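Local coordinates for 3-keto-5-aminohexanoate cleavage protein (Archaeoglobus fulgidus, PDB 3LOT) that probably cleaves 3-keto-5-aminohexanoate as a zinc-dependent beta-keto acid cleavage enzyme, at residues D[69-80]-D[306-314]. Numbering follows the deposited sequence. Where two conformers were deposited one is given.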
loop_
_atom_site.group_PDB
_atom_site.type_symbol
_atom_site.label_atom_id
_atom_site.label_comp_id
_atom_site.label_asym_id
_atom_site.label_seq_id
_atom_site.Cartn_x
_atom_site.Cartn_y
_atom_site.Cartn_z
ATOM N N ARG D 69 -0.854 -10.710 -42.357
ATOM C CA ARG D 69 -0.579 -12.072 -42.819
ATOM C C ARG D 69 0.841 -12.133 -43.379
ATOM O O ARG D 69 1.608 -13.062 -43.063
ATOM C CB ARG D 69 -1.599 -12.571 -43.823
ATOM C CG ARG D 69 -1.424 -14.077 -44.096
ATOM C CD ARG D 69 -2.355 -14.599 -45.123
ATOM N NE ARG D 69 -3.730 -14.143 -44.958
ATOM C CZ ARG D 69 -4.623 -14.675 -44.129
ATOM N NH1 ARG D 69 -4.304 -15.692 -43.321
ATOM N NH2 ARG D 69 -5.859 -14.179 -44.098
ATOM N N TYR D 70 1.192 -11.122 -44.167
ATOM C CA TYR D 70 2.523 -11.036 -44.733
ATOM C C TYR D 70 3.598 -10.955 -43.657
ATOM O O TYR D 70 4.554 -11.729 -43.692
ATOM C CB TYR D 70 2.622 -9.854 -45.711
ATOM C CG TYR D 70 3.992 -9.644 -46.274
ATOM C CD1 TYR D 70 4.412 -10.311 -47.441
ATOM C CD2 TYR D 70 4.871 -8.778 -45.658
ATOM C CE1 TYR D 70 5.703 -10.098 -47.959
ATOM C CE2 TYR D 70 6.128 -8.573 -46.131
ATOM C CZ TYR D 70 6.563 -9.234 -47.270
ATOM O OH TYR D 70 7.836 -8.973 -47.731
ATOM N N ILE D 71 3.458 -10.009 -42.731
ATOM C CA ILE D 71 4.438 -9.800 -41.661
ATOM C C ILE D 71 4.652 -11.067 -40.821
ATOM O O ILE D 71 5.782 -11.521 -40.601
ATOM C CB ILE D 71 4.014 -8.658 -40.721
ATOM C CG1 ILE D 71 3.985 -7.338 -41.491
ATOM C CG2 ILE D 71 4.967 -8.543 -39.553
ATOM C CD1 ILE D 71 3.453 -6.171 -40.719
ATOM N N CYS D 72 3.556 -11.697 -40.435
ATOM C CA CYS D 72 3.647 -12.866 -39.538
ATOM C C CYS D 72 4.239 -14.058 -40.257
ATOM O O CYS D 72 5.071 -14.767 -39.701
ATOM C CB CYS D 72 2.286 -13.188 -38.929
ATOM S SG CYS D 72 1.767 -11.863 -37.861
ATOM N N ARG D 73 3.855 -14.253 -41.516
ATOM C CA ARG D 73 4.380 -15.366 -42.273
ATOM C C ARG D 73 5.891 -15.235 -42.473
ATOM O O ARG D 73 6.637 -16.204 -42.351
ATOM C CB ARG D 73 3.691 -15.474 -43.643
ATOM C CG ARG D 73 4.222 -16.642 -44.501
ATOM C CD ARG D 73 3.475 -16.775 -45.849
ATOM N NE ARG D 73 3.405 -15.487 -46.550
ATOM C CZ ARG D 73 2.284 -14.833 -46.875
ATOM N NH1 ARG D 73 1.078 -15.330 -46.619
ATOM N NH2 ARG D 73 2.379 -13.666 -47.514
ATOM N N GLU D 74 6.331 -14.028 -42.791
ATOM C CA GLU D 74 7.744 -13.769 -43.026
ATOM C C GLU D 74 8.565 -13.880 -41.757
ATOM O O GLU D 74 9.698 -14.362 -41.814
ATOM C CB GLU D 74 7.928 -12.386 -43.679
ATOM C CG GLU D 74 7.369 -12.309 -45.115
ATOM C CD GLU D 74 8.277 -12.999 -46.127
ATOM O OE1 GLU D 74 9.467 -12.654 -46.178
ATOM O OE2 GLU D 74 7.812 -13.874 -46.869
ATOM N N ILE D 75 8.034 -13.428 -40.613
ATOM C CA ILE D 75 8.759 -13.631 -39.344
ATOM C C ILE D 75 8.908 -15.149 -39.101
ATOM O O ILE D 75 10.021 -15.674 -38.798
ATOM C CB ILE D 75 8.070 -12.975 -38.123
ATOM C CG1 ILE D 75 8.057 -11.445 -38.243
ATOM C CG2 ILE D 75 8.834 -13.346 -36.819
ATOM C CD1 ILE D 75 7.053 -10.756 -37.303
ATOM N N LYS D 76 7.805 -15.873 -39.271
ATOM C CA LYS D 76 7.798 -17.344 -39.001
ATOM C C LYS D 76 8.793 -18.130 -39.886
ATOM O O LYS D 76 9.376 -19.100 -39.432
ATOM C CB LYS D 76 6.370 -17.896 -39.137
ATOM C CG LYS D 76 6.183 -19.390 -38.911
ATOM C CD LYS D 76 4.704 -19.698 -39.029
ATOM C CE LYS D 76 4.392 -21.155 -39.172
ATOM N NZ LYS D 76 4.933 -21.624 -40.448
ATOM N N LYS D 77 8.987 -17.692 -41.131
ATOM C CA LYS D 77 10.023 -18.271 -41.982
ATOM C C LYS D 77 11.416 -18.201 -41.378
ATOM O O LYS D 77 12.209 -19.115 -41.561
ATOM C CB LYS D 77 10.092 -17.562 -43.329
ATOM C CG LYS D 77 9.045 -18.018 -44.297
ATOM C CD LYS D 77 9.213 -17.268 -45.616
ATOM C CE LYS D 77 7.947 -17.366 -46.433
ATOM N NZ LYS D 77 8.099 -16.608 -47.696
ATOM N N GLN D 78 11.726 -17.095 -40.711
ATOM C CA GLN D 78 13.059 -16.868 -40.171
ATOM C C GLN D 78 13.218 -17.254 -38.697
ATOM O O GLN D 78 14.342 -17.496 -38.243
ATOM C CB GLN D 78 13.437 -15.400 -40.318
ATOM C CG GLN D 78 13.479 -14.938 -41.760
ATOM C CD GLN D 78 14.019 -13.556 -41.841
ATOM O OE1 GLN D 78 15.039 -13.273 -41.263
ATOM N NE2 GLN D 78 13.322 -12.673 -42.536
ATOM N N SER D 79 12.129 -17.322 -37.937
ATOM C CA SER D 79 12.278 -17.446 -36.492
ATOM C C SER D 79 11.172 -18.254 -35.855
ATOM O O SER D 79 10.046 -18.255 -36.357
ATOM C CB SER D 79 12.323 -16.033 -35.885
ATOM O OG SER D 79 12.346 -16.105 -34.470
ATOM N N ASP D 80 11.491 -18.944 -34.753
ATOM C CA ASP D 80 10.482 -19.643 -33.944
ATOM C C ASP D 80 9.865 -18.762 -32.840
ATOM O O ASP D 80 9.094 -19.231 -32.016
ATOM C CB ASP D 80 11.008 -20.984 -33.378
ATOM C CG ASP D 80 12.086 -20.833 -32.332
ATOM O OD1 ASP D 80 12.642 -19.735 -32.195
ATOM O OD2 ASP D 80 12.401 -21.848 -31.636
ATOM N N LEU D 306 0.869 -22.264 -24.876
ATOM C CA LEU D 306 0.537 -21.849 -26.234
ATOM C C LEU D 306 0.506 -23.036 -27.171
ATOM O O LEU D 306 1.110 -24.060 -26.880
ATOM C CB LEU D 306 1.526 -20.803 -26.735
ATOM C CG LEU D 306 1.597 -19.526 -25.898
ATOM C CD1 LEU D 306 2.480 -18.476 -26.608
ATOM C CD2 LEU D 306 0.145 -19.087 -25.699
ATOM N N LYS D 307 -0.163 -22.894 -28.305
ATOM C CA LYS D 307 -0.480 -24.078 -29.137
ATOM C C LYS D 307 0.661 -24.617 -29.994
ATOM O O LYS D 307 0.668 -25.831 -30.369
ATOM C CB LYS D 307 -1.720 -23.831 -29.976
ATOM C CG LYS D 307 -1.589 -22.853 -31.142
ATOM C CD LYS D 307 -2.944 -22.502 -31.670
ATOM C CE LYS D 307 -2.906 -21.330 -32.626
ATOM N NZ LYS D 307 -4.252 -21.047 -33.166
ATOM N N GLY D 308 1.633 -23.768 -30.299
ATOM C CA GLY D 308 2.769 -24.191 -31.129
ATOM C C GLY D 308 2.947 -23.340 -32.372
ATOM O O GLY D 308 1.974 -22.837 -32.944
ATOM N N LYS D 309 4.197 -23.207 -32.815
ATOM C CA LYS D 309 4.551 -22.245 -33.895
ATOM C C LYS D 309 3.892 -22.579 -35.211
ATOM O O LYS D 309 3.576 -21.693 -36.015
ATOM C CB LYS D 309 6.096 -22.127 -34.080
ATOM C CG LYS D 309 6.810 -23.326 -34.712
ATOM C CD LYS D 309 8.343 -23.201 -34.581
ATOM C CE LYS D 309 9.072 -24.508 -34.980
ATOM N NZ LYS D 309 10.472 -24.687 -34.392
ATOM N N GLU D 310 3.685 -23.863 -35.436
ATOM C CA GLU D 310 3.100 -24.325 -36.693
ATOM C C GLU D 310 1.583 -24.556 -36.654
ATOM O O GLU D 310 1.013 -24.965 -37.647
ATOM C CB GLU D 310 3.753 -25.651 -37.108
ATOM C CG GLU D 310 5.226 -25.555 -37.484
ATOM C CD GLU D 310 5.447 -24.747 -38.734
ATOM O OE1 GLU D 310 4.475 -24.359 -39.445
ATOM O OE2 GLU D 310 6.616 -24.468 -38.990
ATOM N N ARG D 311 0.943 -24.327 -35.515
ATOM C CA ARG D 311 -0.526 -24.484 -35.429
ATOM C C ARG D 311 -1.278 -23.164 -35.703
ATOM O O ARG D 311 -2.488 -23.042 -35.455
ATOM C CB ARG D 311 -0.932 -25.143 -34.094
ATOM C CG ARG D 311 -0.740 -26.659 -34.148
ATOM C CD ARG D 311 -0.912 -27.402 -32.811
ATOM N NE ARG D 311 -0.530 -28.807 -32.944
ATOM C CZ ARG D 311 -1.330 -29.787 -33.393
ATOM N NH1 ARG D 311 -2.590 -29.536 -33.730
ATOM N NH2 ARG D 311 -0.884 -31.043 -33.477
ATOM N N VAL D 312 -0.559 -22.195 -36.258
ATOM C CA VAL D 312 -1.132 -20.916 -36.633
ATOM C C VAL D 312 -1.599 -21.028 -38.090
ATOM O O VAL D 312 -1.257 -22.002 -38.800
ATOM C CB VAL D 312 -0.101 -19.736 -36.384
ATOM C CG1 VAL D 312 0.327 -19.707 -34.956
ATOM C CG2 VAL D 312 1.151 -19.847 -37.285
ATOM N N ASN D 313 -2.369 -20.040 -38.536
ATOM C CA ASN D 313 -2.875 -19.969 -39.920
ATOM C C ASN D 313 -2.052 -18.954 -40.765
ATOM O O ASN D 313 -2.619 -18.077 -41.443
ATOM C CB ASN D 313 -4.334 -19.534 -39.860
ATOM C CG ASN D 313 -5.181 -20.120 -40.946
ATOM O OD1 ASN D 313 -4.849 -21.145 -41.520
ATOM N ND2 ASN D 313 -6.320 -19.466 -41.228
ATOM N N PHE D 314 -0.729 -19.080 -40.710
ATOM C CA PHE D 314 0.203 -18.302 -41.544
ATOM C C PHE D 314 1.605 -18.969 -41.546
ATOM O O PHE D 314 1.821 -19.999 -40.870
ATOM C CB PHE D 314 0.289 -16.834 -41.047
ATOM C CG PHE D 314 0.807 -16.685 -39.633
ATOM C CD1 PHE D 314 2.171 -16.755 -39.357
ATOM C CD2 PHE D 314 -0.071 -16.435 -38.582
ATOM C CE1 PHE D 314 2.656 -16.590 -38.044
ATOM C CE2 PHE D 314 0.395 -16.265 -37.284
ATOM C CZ PHE D 314 1.771 -16.379 -37.005
ATOM O OXT PHE D 314 2.598 -18.513 -42.184
HETATM O O HOH W 1 5.933 -18.703 -42.572
HETATM O O HOH W 2 11.087 -24.107 -31.866
#
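The ring of Phe314, the C-terminal residue, lies between Cys72 on helix 65-78 and Val312 of its own segment. Cys72 CB sits over the centre of one face, 3.5 Å from the ring centroid and 11° off the ring normal, a CH-pi contact; SG of the same residue stands farther above that face. Val312 CG2 covers the opposite face. A first torsion that sets CG between the backbone N and the carbonyl carbon (chi1 62°) turns the ring in against the helix; Phe314 also touches Ile83 of strand 82-85. The C-terminal tail, which follows helix 297-304, the last of the chain, runs over the outside of the TIM barrel, against helix 65-78, whose Cys72 and Ile75 pack on Ile83; the bound zinc ion is about 13 Å from the Cys72 side chain.

Charge is carried mainly by Lys76. Its chain runs extended from CG anti to the backbone N (chi1 179°) and bends only at the end, bringing NZ to Glu310 OE1 at 2.9 Å in a salt bridge. NZ meets the syn side of that oxygen, 35° out of the carboxylate plane, and the two side chains cross at about a right angle. On the way, Lys76 CD rests 4.0 Å from Val312 CG2 and Lys76 CE lies 3.3 Å from Phe314 O, while NZ remains 4.3 Å from Phe314 OXT, close enough perhaps to ease the terminal negative charge. An alanine here would probably leave Glu310 without its cationic mate and open a gap beside Val312 and the terminal carboxylate.

Two waters bridge the segments, one of them weakly. The first donates to Arg73 O and, weakly, to Phe314 OXT; the other donates to Asp80 OD2 and accepts from Lys309 NZ at 2.7 Å, joining two charges too far apart for a direct salt bridge.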